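Local structure of pectate lyase 1 (Juniperus ashei, 1PXZ) at residues 75-80 against 98-103; 215-220 against 236-241; 262-267 against 327-332. The protein has low pectate lyase activity, cleaving pectate by calcium-dependent elimination, and is the major allergen of mountain cedar pollen. All blocks are in the same frame, centred on the assembly; numbering follows the deposited sequence.

Interaction 1: 75-80 against 98-103; sequences NMNIKL and DVHLGN
Two parallel strands on neighbouring coils of the parallel beta-helix make this contact, their axes 8° apart. Main-chain hydrogen bonds come first. Met-76 N donates to Asp-98 O at 3.0 Å, approaching from above the carbonyl plane. The next two bonds are straighter and run nearly along the C=O axes: His-100 N reaches Met-76 O at 2.9 Å, and Ile-78 N reaches His-100 O at 2.8 Å.

Apolar contacts lie on the face carrying Met-76, Ile-78, Val-99 and Leu-101, which is buried against the interior of the coil. Ile-78 and Leu-101 lie side by side and point the same way, with Leu-101 CD2 3.8 Å from Ile-78 CB. Branched Ile-78, Val-99 and Leu-101 suit this face because they fill the core without polar groups needing partners. Ile-78 and Val-99 also rest on Phe-72 of strand 68-72, whereas Met-76 leads away to Thr-46.

The other face bears Asn-77 and His-100 and is more accessible, so polar groups fit there. Their side chains run alongside each other, amide and imidazole planes 87° apart. A water gives one hydrogen bond to Asn-77 OD1 (2.7 Å) and donates also to Asp-98 O. The ring of His-100 stacks on that of His-122 in the next coil and meets that of His-124. Residues 75-80 lie within the IgE-binding region 71-83.

At the end of strand 99-102, the backbone of Gly-102 takes angles suited to glycine, and Asn-103 adopts a positive phi that asparagine tolerates well. The Asn-103 amide then turns back: ND2 donates to Ile-78 O at 3.0 Å and to His-100 O at 3.1 Å. Both acceptors lie in the amide plane, which fixes its rotation, and His-100 O thereby holds two donors. Beyond them, a second water accepts from Leu-80 N and donates to Gly-102 O.

Interaction 2: 215-220 against 236-241; sequences VTVAFN and GLVHVA
Thr-216 OG1 is gripped by two hydrogen bonds, one with Tyr-321 OH and one from Phe-28 N. Tyr-321 OH also bonds His-239 ND1, and Glu-264 OE1 takes His-239 NE2, so these buried polar groups are satisfied. On the same face the methyl of Ala-241 lies 3.6 Å above the His-239 ring plane, offset toward its rim; being small, it lets the ring lie close.

Between the strands, Val-217 N donates to His-239 O in the shortest and straightest bond (2.7 Å, 175° at the hydrogen). Four more main-chain bonds flank it, among them His-239 N to Val-215 O at 3.0 Å and Ala-241 N to Val-217 O at 2.9 Å, while Phe-219 N to Ala-241 O (3.2 Å) carries the pairing past the strand end.

The other face holds Val-215, Val-217, Val-238 and Val-240. With CG1 anti to the backbone N, Val-238 turns that methyl to Val-217 CG2, 3.8 Å away, the two side chains crossing obliquely. Beta-branched valine suits both the extended backbone and the dry interior, where Leu-201 and Met-199 pack from another strand. Such in-register parallel pairing between successive coils is characteristic of the pectate lyase parallel beta-helix.

Interaction 3: 262-267 against 327-332; sequences LSEGNS and FKVENG
Glu-264 and Val-329 cross obliquely, the aliphatic shaft of the acid coming closest to the CG1 branch of the valine. Glu-264 CG is anti to its backbone N (chi1 -177°) and the chain runs out extended, so its methylenes present themselves to Val-329, and CG comes 3.5 Å from Val-329 CG1. Valine suits this place because CG1 lies on the shaft and CG2 and CB beside the carboxylate of a buried acid, while asking for no polar partner. The carboxylate itself is satisfied beyond the two segments: OE2 forms a salt bridge with Arg-300, and OE1 pairs with Thr-318 besides the histidine it already holds, an environment that would be expected to favour the ionised form. Arg-300 also donates to Val-329 O, tying acid and loop to one guanidinium.

Past this crossing the chains close to backbone contact, where glycine serves on each side. Gly-265, at positive phi, turns the chain after the strand and brings its CA 3.4 Å from Glu-330 O. Gly-332 answers from the loop, its CA lying 3.4 Å from Gly-265 O and 3.5 Å from Asn-266 O in CA-H...O contacts. The packing is too close at either glycine to accommodate a beta carbon. No direct hydrogen bond joins the segments; a water 2.6 Å from Ser-267 OG makes only a weak bond to Gly-332 O. Asn-266 points away from the loop: its ND2 donates to Val-240 O and, at 2.9 Å, to Ser-263 OG, and its OD1 accepts from Asn-243 N.

The loop 327-332 thus lies over the end of strand 260-264 and the turn leading into strand 267-269, with Val-329 also touching His-239 and Ala-241 of strand 237-241, and helix 335-338 following, against which Ser-267 and Glu-330 pack.

Overall arrangement
Interactions 1 and 2 both join successive coils of one beta-helix, but on opposite sides of the chain's centre, their centres 28 Å apart; interaction 3 has its centre 33 Å from that of interaction 1. Interactions 2 and 3 are adjacent, with centres 10 Å apart, because strands 237-241 and 260-264 are neighbours: Val-240 N to Leu-262 O and Asn-266 ND2 to Val-240 O, both 2.8 Å, are probable hydrogen bonds. Interaction 2 lies nearest the presumed catalytic region, the side chains of Val-217 and Val-215 standing about 11 Å from those of Arg-229, the predicted active-site residue, and Asp-177, a probable calcium ligand, respectively. Interactions 1 and 3 lie away from those sites.

Interaction 1: 75-80 against 98-103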
loop_
_atom_site.group_PDB
_atom_site.type_symbol
_atom_site.label_atom_id
_atom_site.label_comp_id
_atom_site.label_asym_id
_atom_site.label_seq_id
_atom_site.Cartn_x
_atom_site.Cartn_y
_atom_site.Cartn_z
ATOM N N ASN A 75 21.185 -8.373 6.343
ATOM C CA ASN A 75 20.857 -7.350 5.344
ATOM C C ASN A 75 20.963 -7.960 3.953
ATOM O O ASN A 75 21.885 -8.750 3.679
ATOM C CB ASN A 75 21.819 -6.172 5.441
ATOM C CG ASN A 75 21.751 -5.366 6.708
ATOM O OD1 ASN A 75 22.616 -4.522 6.973
ATOM N ND2 ASN A 75 20.744 -5.577 7.526
ATOM N N MET A 76 20.066 -7.598 3.048
ATOM C CA MET A 76 20.043 -8.178 1.717
ATOM C C MET A 76 19.555 -7.193 0.663
ATOM O O MET A 76 18.471 -6.641 0.869
ATOM C CB MET A 76 19.073 -9.366 1.700
ATOM C CG MET A 76 19.690 -10.632 2.260
ATOM S SD MET A 76 18.526 -12.016 2.121
ATOM C CE MET A 76 19.429 -13.194 3.147
ATOM N N ASN A 77 20.311 -6.988 -0.406
ATOM C CA ASN A 77 19.759 -6.384 -1.616
ATOM C C ASN A 77 19.391 -7.501 -2.576
ATOM O O ASN A 77 20.286 -8.237 -3.024
ATOM C CB ASN A 77 20.726 -5.397 -2.270
ATOM C CG ASN A 77 21.165 -4.357 -1.263
ATOM O OD1 ASN A 77 20.370 -3.946 -0.422
ATOM N ND2 ASN A 77 22.420 -3.924 -1.287
ATOM N N ILE A 78 18.106 -7.649 -2.862
ATOM C CA ILE A 78 17.703 -8.766 -3.724
ATOM C C ILE A 78 17.238 -8.249 -5.075
ATOM O O ILE A 78 16.404 -7.339 -5.154
ATOM C CB ILE A 78 16.584 -9.609 -3.072
ATOM C CG1 ILE A 78 16.997 -10.362 -1.814
ATOM C CG2 ILE A 78 15.985 -10.540 -4.120
ATOM C CD1 ILE A 78 15.862 -10.868 -0.950
ATOM N N LYS A 79 17.807 -8.828 -6.137
ATOM C CA LYS A 79 17.374 -8.471 -7.486
ATOM C C LYS A 79 16.648 -9.672 -8.097
ATOM O O LYS A 79 17.262 -10.699 -8.416
ATOM C CB LYS A 79 18.520 -8.021 -8.403
ATOM C CG LYS A 79 18.032 -7.614 -9.799
ATOM C CD LYS A 79 19.164 -7.080 -10.667
ATOM C CE LYS A 79 18.668 -6.596 -12.016
ATOM N NZ LYS A 79 19.763 -6.302 -12.983
ATOM N N LEU A 80 15.334 -9.553 -8.250
ATOM C CA LEU A 80 14.585 -10.693 -8.786
ATOM C C LEU A 80 14.713 -10.822 -10.291
ATOM O O LEU A 80 14.915 -9.835 -11.011
ATOM C CB LEU A 80 13.107 -10.572 -8.400
ATOM C CG LEU A 80 12.817 -10.553 -6.902
ATOM C CD1 LEU A 80 11.398 -10.056 -6.665
ATOM C CD2 LEU A 80 13.010 -11.933 -6.293
ATOM N N ASP A 98 18.085 -4.951 6.913
ATOM C CA ASP A 98 17.918 -3.971 5.844
ATOM C C ASP A 98 17.672 -4.720 4.549
ATOM O O ASP A 98 18.674 -5.110 3.940
ATOM C CB ASP A 98 19.178 -3.129 5.674
ATOM C CG ASP A 98 19.479 -2.289 6.899
ATOM O OD1 ASP A 98 18.529 -2.065 7.684
ATOM O OD2 ASP A 98 20.646 -1.867 7.061
ATOM N N VAL A 99 16.409 -4.882 4.192
ATOM C CA VAL A 99 16.032 -5.607 2.984
ATOM C C VAL A 99 15.571 -4.656 1.891
ATOM O O VAL A 99 14.652 -3.875 2.136
ATOM C CB VAL A 99 14.883 -6.569 3.330
ATOM C CG1 VAL A 99 14.452 -7.346 2.107
ATOM C CG2 VAL A 99 15.371 -7.431 4.488
ATOM N N HIS A 100 16.221 -4.741 0.746
ATOM C CA HIS A 100 15.966 -3.900 -0.409
ATOM C C HIS A 100 15.629 -4.794 -1.590
ATOM O O HIS A 100 16.486 -5.599 -1.968
ATOM C CB HIS A 100 17.161 -3.010 -0.753
ATOM C CG HIS A 100 17.447 -1.918 0.229
ATOM N ND1 HIS A 100 17.958 -2.107 1.485
ATOM C CD2 HIS A 100 17.273 -0.576 0.134
ATOM C CE1 HIS A 100 18.090 -0.959 2.109
ATOM N NE2 HIS A 100 17.676 0.004 1.299
ATOM N N LEU A 101 14.422 -4.641 -2.131
ATOM C CA LEU A 101 13.958 -5.304 -3.336
ATOM C C LEU A 101 13.848 -4.299 -4.482
ATOM O O LEU A 101 13.686 -3.101 -4.226
ATOM C CB LEU A 101 12.575 -5.952 -3.141
ATOM C CG LEU A 101 12.405 -6.732 -1.833
ATOM C CD1 LEU A 101 11.002 -7.301 -1.673
ATOM C CD2 LEU A 101 13.455 -7.841 -1.791
ATOM N N GLY A 102 13.906 -4.750 -5.722
ATOM C CA GLY A 102 13.821 -3.935 -6.916
ATOM C C GLY A 102 15.203 -3.890 -7.565
ATOM O O GLY A 102 15.598 -4.873 -8.200
ATOM N N ASN A 103 15.911 -2.773 -7.409
ATOM C CA ASN A 103 17.319 -2.785 -7.851
ATOM C C ASN A 103 17.478 -3.133 -9.322
ATOM O O ASN A 103 18.435 -3.826 -9.692
ATOM C CB ASN A 103 18.064 -3.800 -6.979
ATOM C CG ASN A 103 17.928 -3.600 -5.483
ATOM O OD1 ASN A 103 18.258 -2.521 -4.979
ATOM N ND2 ASN A 103 17.463 -4.595 -4.714
HETATM O O HOH W 1 20.653 -4.244 2.218
HETATM O O HOH W 2 14.016 -7.250 -8.019
#

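Interaction 2: 215-220 against 236-241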
loop_
_atom_site.group_PDB
_atom_site.type_symbol
_atom_site.label_atom_id
_atom_site.label_comp_id
_atom_site.label_asym_id
_atom_site.label_seq_id
_atom_site.Cartn_x
_atom_site.Cartn_y
_atom_site.Cartn_z
ATOM N N VAL A 215 -10.766 0.462 0.730
ATOM C CA VAL A 215 -9.342 0.582 1.065
ATOM C C VAL A 215 -9.084 1.660 2.111
ATOM O O VAL A 215 -9.687 2.735 2.010
ATOM C CB VAL A 215 -8.490 0.928 -0.170
ATOM C CG1 VAL A 215 -7.034 1.129 0.258
ATOM C CG2 VAL A 215 -8.601 -0.173 -1.219
ATOM N N THR A 216 -8.202 1.381 3.070
ATOM C CA THR A 216 -7.844 2.348 4.110
ATOM C C THR A 216 -6.410 2.815 3.836
ATOM O O THR A 216 -5.555 1.936 3.702
ATOM C CB THR A 216 -7.925 1.767 5.535
ATOM O OG1 THR A 216 -9.269 1.347 5.816
ATOM C CG2 THR A 216 -7.575 2.801 6.601
ATOM N N VAL A 217 -6.239 4.128 3.738
ATOM C CA VAL A 217 -4.869 4.666 3.563
ATOM C C VAL A 217 -4.559 5.496 4.794
ATOM O O VAL A 217 -5.138 6.601 4.871
ATOM C CB VAL A 217 -4.760 5.492 2.276
ATOM C CG1 VAL A 217 -3.369 6.127 2.151
ATOM C CG2 VAL A 217 -5.067 4.626 1.069
ATOM N N ALA A 218 -3.729 4.996 5.715
ATOM C CA ALA A 218 -3.542 5.688 6.983
ATOM C C ALA A 218 -2.114 5.787 7.514
ATOM O O ALA A 218 -1.342 4.834 7.446
ATOM C CB ALA A 218 -4.395 4.973 8.034
ATOM N N PHE A 219 -1.791 6.930 8.091
ATOM C CA PHE A 219 -0.538 7.190 8.785
ATOM C C PHE A 219 0.679 7.085 7.859
ATOM O O PHE A 219 1.787 6.757 8.314
ATOM C CB PHE A 219 -0.357 6.253 9.982
ATOM C CG PHE A 219 -1.605 6.103 10.847
ATOM C CD1 PHE A 219 -2.064 7.196 11.554
ATOM C CD2 PHE A 219 -2.263 4.887 10.931
ATOM C CE1 PHE A 219 -3.206 7.075 12.347
ATOM C CE2 PHE A 219 -3.419 4.764 11.695
ATOM C CZ PHE A 219 -3.883 5.870 12.385
ATOM N N ASN A 220 0.498 7.372 6.585
ATOM C CA ASN A 220 1.590 7.325 5.618
ATOM C C ASN A 220 2.262 8.690 5.506
ATOM O O ASN A 220 1.607 9.713 5.725
ATOM C CB ASN A 220 1.111 6.897 4.232
ATOM C CG ASN A 220 0.390 5.567 4.218
ATOM O OD1 ASN A 220 -0.837 5.482 4.142
ATOM N ND2 ASN A 220 1.165 4.490 4.287
ATOM N N GLY A 236 -14.530 2.654 -6.217
ATOM C CA GLY A 236 -14.844 2.183 -4.870
ATOM C C GLY A 236 -14.764 3.229 -3.785
ATOM O O GLY A 236 -15.030 4.415 -3.973
ATOM N N LEU A 237 -14.365 2.809 -2.592
ATOM C CA LEU A 237 -14.342 3.668 -1.414
ATOM C C LEU A 237 -12.949 3.719 -0.821
ATOM O O LEU A 237 -12.375 2.645 -0.589
ATOM C CB LEU A 237 -15.299 3.069 -0.372
ATOM C CG LEU A 237 -15.320 3.562 1.063
ATOM C CD1 LEU A 237 -15.709 5.028 1.119
ATOM C CD2 LEU A 237 -16.299 2.732 1.888
ATOM N N VAL A 238 -12.428 4.921 -0.583
ATOM C CA VAL A 238 -11.119 4.989 0.065
ATOM C C VAL A 238 -11.187 5.934 1.262
ATOM O O VAL A 238 -11.591 7.083 1.077
ATOM C CB VAL A 238 -9.998 5.499 -0.858
ATOM C CG1 VAL A 238 -8.656 5.253 -0.158
ATOM C CG2 VAL A 238 -10.026 4.842 -2.217
ATOM N N HIS A 239 -10.785 5.455 2.422
ATOM C CA HIS A 239 -10.649 6.280 3.613
ATOM C C HIS A 239 -9.195 6.741 3.743
ATOM O O HIS A 239 -8.309 5.911 3.953
ATOM C CB HIS A 239 -11.114 5.515 4.854
ATOM C CG HIS A 239 -11.127 6.302 6.119
ATOM N ND1 HIS A 239 -10.838 5.772 7.349
ATOM C CD2 HIS A 239 -11.403 7.630 6.303
ATOM C CE1 HIS A 239 -10.925 6.719 8.273
ATOM N NE2 HIS A 239 -11.273 7.857 7.665
ATOM N N VAL A 240 -8.958 8.030 3.601
ATOM C CA VAL A 240 -7.596 8.588 3.658
ATOM C C VAL A 240 -7.419 9.319 4.975
ATOM O O VAL A 240 -7.922 10.437 5.106
ATOM C CB VAL A 240 -7.327 9.515 2.465
ATOM C CG1 VAL A 240 -5.880 10.023 2.458
ATOM C CG2 VAL A 240 -7.585 8.811 1.135
ATOM N N ALA A 241 -6.736 8.708 5.958
ATOM C CA ALA A 241 -6.768 9.235 7.315
ATOM C C ALA A 241 -5.417 9.458 7.978
ATOM O O ALA A 241 -4.594 8.535 7.985
ATOM C CB ALA A 241 -7.546 8.234 8.190
#

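Interaction 3: 262-267 against 327-332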
loop_
_atom_site.group_PDB
_atom_site.type_symbol
_atom_site.label_atom_id
_atom_site.label_comp_id
_atom_site.label_asym_id
_atom_site.label_seq_id
_atom_site.Cartn_x
_atom_site.Cartn_y
_atom_site.Cartn_z
ATOM N N LEU A 262 -12.978 9.708 1.421
ATOM C CA LEU A 262 -13.152 10.244 2.752
ATOM C C LEU A 262 -11.796 10.632 3.326
ATOM O O LEU A 262 -11.063 9.810 3.868
ATOM C CB LEU A 262 -13.908 9.256 3.644
ATOM C CG LEU A 262 -15.207 8.711 3.004
ATOM C CD1 LEU A 262 -15.941 7.816 3.994
ATOM C CD2 LEU A 262 -16.113 9.843 2.529
ATOM N N SER A 263 -11.497 11.928 3.165
ATOM C CA SER A 263 -10.258 12.498 3.676
ATOM C C SER A 263 -10.475 13.005 5.099
ATOM O O SER A 263 -11.335 13.854 5.307
ATOM C CB SER A 263 -9.791 13.632 2.758
ATOM O OG SER A 263 -8.702 14.328 3.352
ATOM N N GLU A 264 -9.730 12.475 6.069
ATOM C CA GLU A 264 -9.917 12.870 7.464
ATOM C C GLU A 264 -8.605 13.021 8.199
ATOM O O GLU A 264 -7.802 12.075 8.212
ATOM C CB GLU A 264 -10.782 11.777 8.107
ATOM C CG GLU A 264 -11.160 12.013 9.554
ATOM C CD GLU A 264 -12.150 10.992 10.088
ATOM O OE1 GLU A 264 -12.408 9.961 9.421
ATOM O OE2 GLU A 264 -12.654 11.257 11.208
ATOM N N GLY A 265 -8.348 14.175 8.796
ATOM C CA GLY A 265 -7.172 14.341 9.626
ATOM C C GLY A 265 -5.860 14.271 8.876
ATOM O O GLY A 265 -4.815 13.944 9.478
ATOM N N ASN A 266 -5.831 14.585 7.592
ATOM C CA ASN A 266 -4.579 14.657 6.832
ATOM C C ASN A 266 -3.914 16.013 7.001
ATOM O O ASN A 266 -4.603 16.975 7.363
ATOM C CB ASN A 266 -4.878 14.394 5.351
ATOM C CG ASN A 266 -5.412 12.983 5.165
ATOM O OD1 ASN A 266 -4.685 12.031 5.475
ATOM N ND2 ASN A 266 -6.633 12.848 4.675
ATOM N N SER A 267 -2.617 16.112 6.734
ATOM C CA SER A 267 -1.963 17.424 6.739
ATOM C C SER A 267 -1.355 17.634 5.352
ATOM O O SER A 267 -0.550 16.821 4.881
ATOM C CB SER A 267 -0.915 17.515 7.834
ATOM O OG SER A 267 -0.165 18.730 7.737
ATOM N N PHE A 327 -10.981 2.812 14.080
ATOM C CA PHE A 327 -9.878 3.326 14.862
ATOM C C PHE A 327 -9.967 4.848 14.958
ATOM O O PHE A 327 -10.631 5.485 14.138
ATOM C CB PHE A 327 -8.554 2.944 14.204
ATOM C CG PHE A 327 -8.383 3.528 12.808
ATOM C CD1 PHE A 327 -9.009 2.946 11.723
ATOM C CD2 PHE A 327 -7.597 4.648 12.620
ATOM C CE1 PHE A 327 -8.845 3.458 10.444
ATOM C CE2 PHE A 327 -7.410 5.167 11.344
ATOM C CZ PHE A 327 -8.026 4.559 10.263
ATOM N N LYS A 328 -9.291 5.410 15.937
ATOM C CA LYS A 328 -9.395 6.857 16.133
ATOM C C LYS A 328 -8.588 7.650 15.120
ATOM O O LYS A 328 -7.419 7.360 14.886
ATOM C CB LYS A 328 -8.883 7.214 17.537
ATOM C CG LYS A 328 -9.196 8.657 17.920
ATOM C CD LYS A 328 -8.842 8.921 19.376
ATOM C CE LYS A 328 -9.800 8.232 20.337
ATOM N NZ LYS A 328 -9.093 7.378 21.333
ATOM N N VAL A 329 -9.197 8.667 14.534
ATOM C CA VAL A 329 -8.500 9.602 13.664
ATOM C C VAL A 329 -8.396 10.939 14.388
ATOM O O VAL A 329 -9.419 11.486 14.833
ATOM C CB VAL A 329 -9.232 9.733 12.323
ATOM C CG1 VAL A 329 -8.475 10.656 11.375
ATOM C CG2 VAL A 329 -9.418 8.365 11.664
ATOM N N GLU A 330 -7.177 11.454 14.540
ATOM C CA GLU A 330 -6.972 12.765 15.154
ATOM C C GLU A 330 -7.092 13.887 14.139
ATOM O O GLU A 330 -7.139 13.635 12.933
ATOM C CB GLU A 330 -5.563 12.845 15.758
ATOM C CG GLU A 330 -5.248 11.606 16.584
ATOM C CD GLU A 330 -5.958 11.636 17.917
ATOM O OE1 GLU A 330 -6.340 12.757 18.320
ATOM O OE2 GLU A 330 -6.134 10.564 18.531
ATOM N N ASN A 331 -7.131 15.120 14.641
ATOM C CA ASN A 331 -7.078 16.296 13.801
ATOM C C ASN A 331 -5.809 16.347 12.949
ATOM O O ASN A 331 -4.779 15.835 13.385
ATOM C CB ASN A 331 -7.075 17.547 14.690
ATOM C CG ASN A 331 -7.177 18.777 13.799
ATOM O OD1 ASN A 331 -6.178 19.257 13.261
ATOM N ND2 ASN A 331 -8.408 19.253 13.653
ATOM N N GLY A 332 -5.886 16.972 11.781
ATOM C CA GLY A 332 -4.741 16.992 10.872
ATOM C C GLY A 332 -3.513 17.646 11.441
ATOM O O GLY A 332 -2.364 17.423 11.029
HETATM O O HOH W 3 -0.310 19.869 10.084
#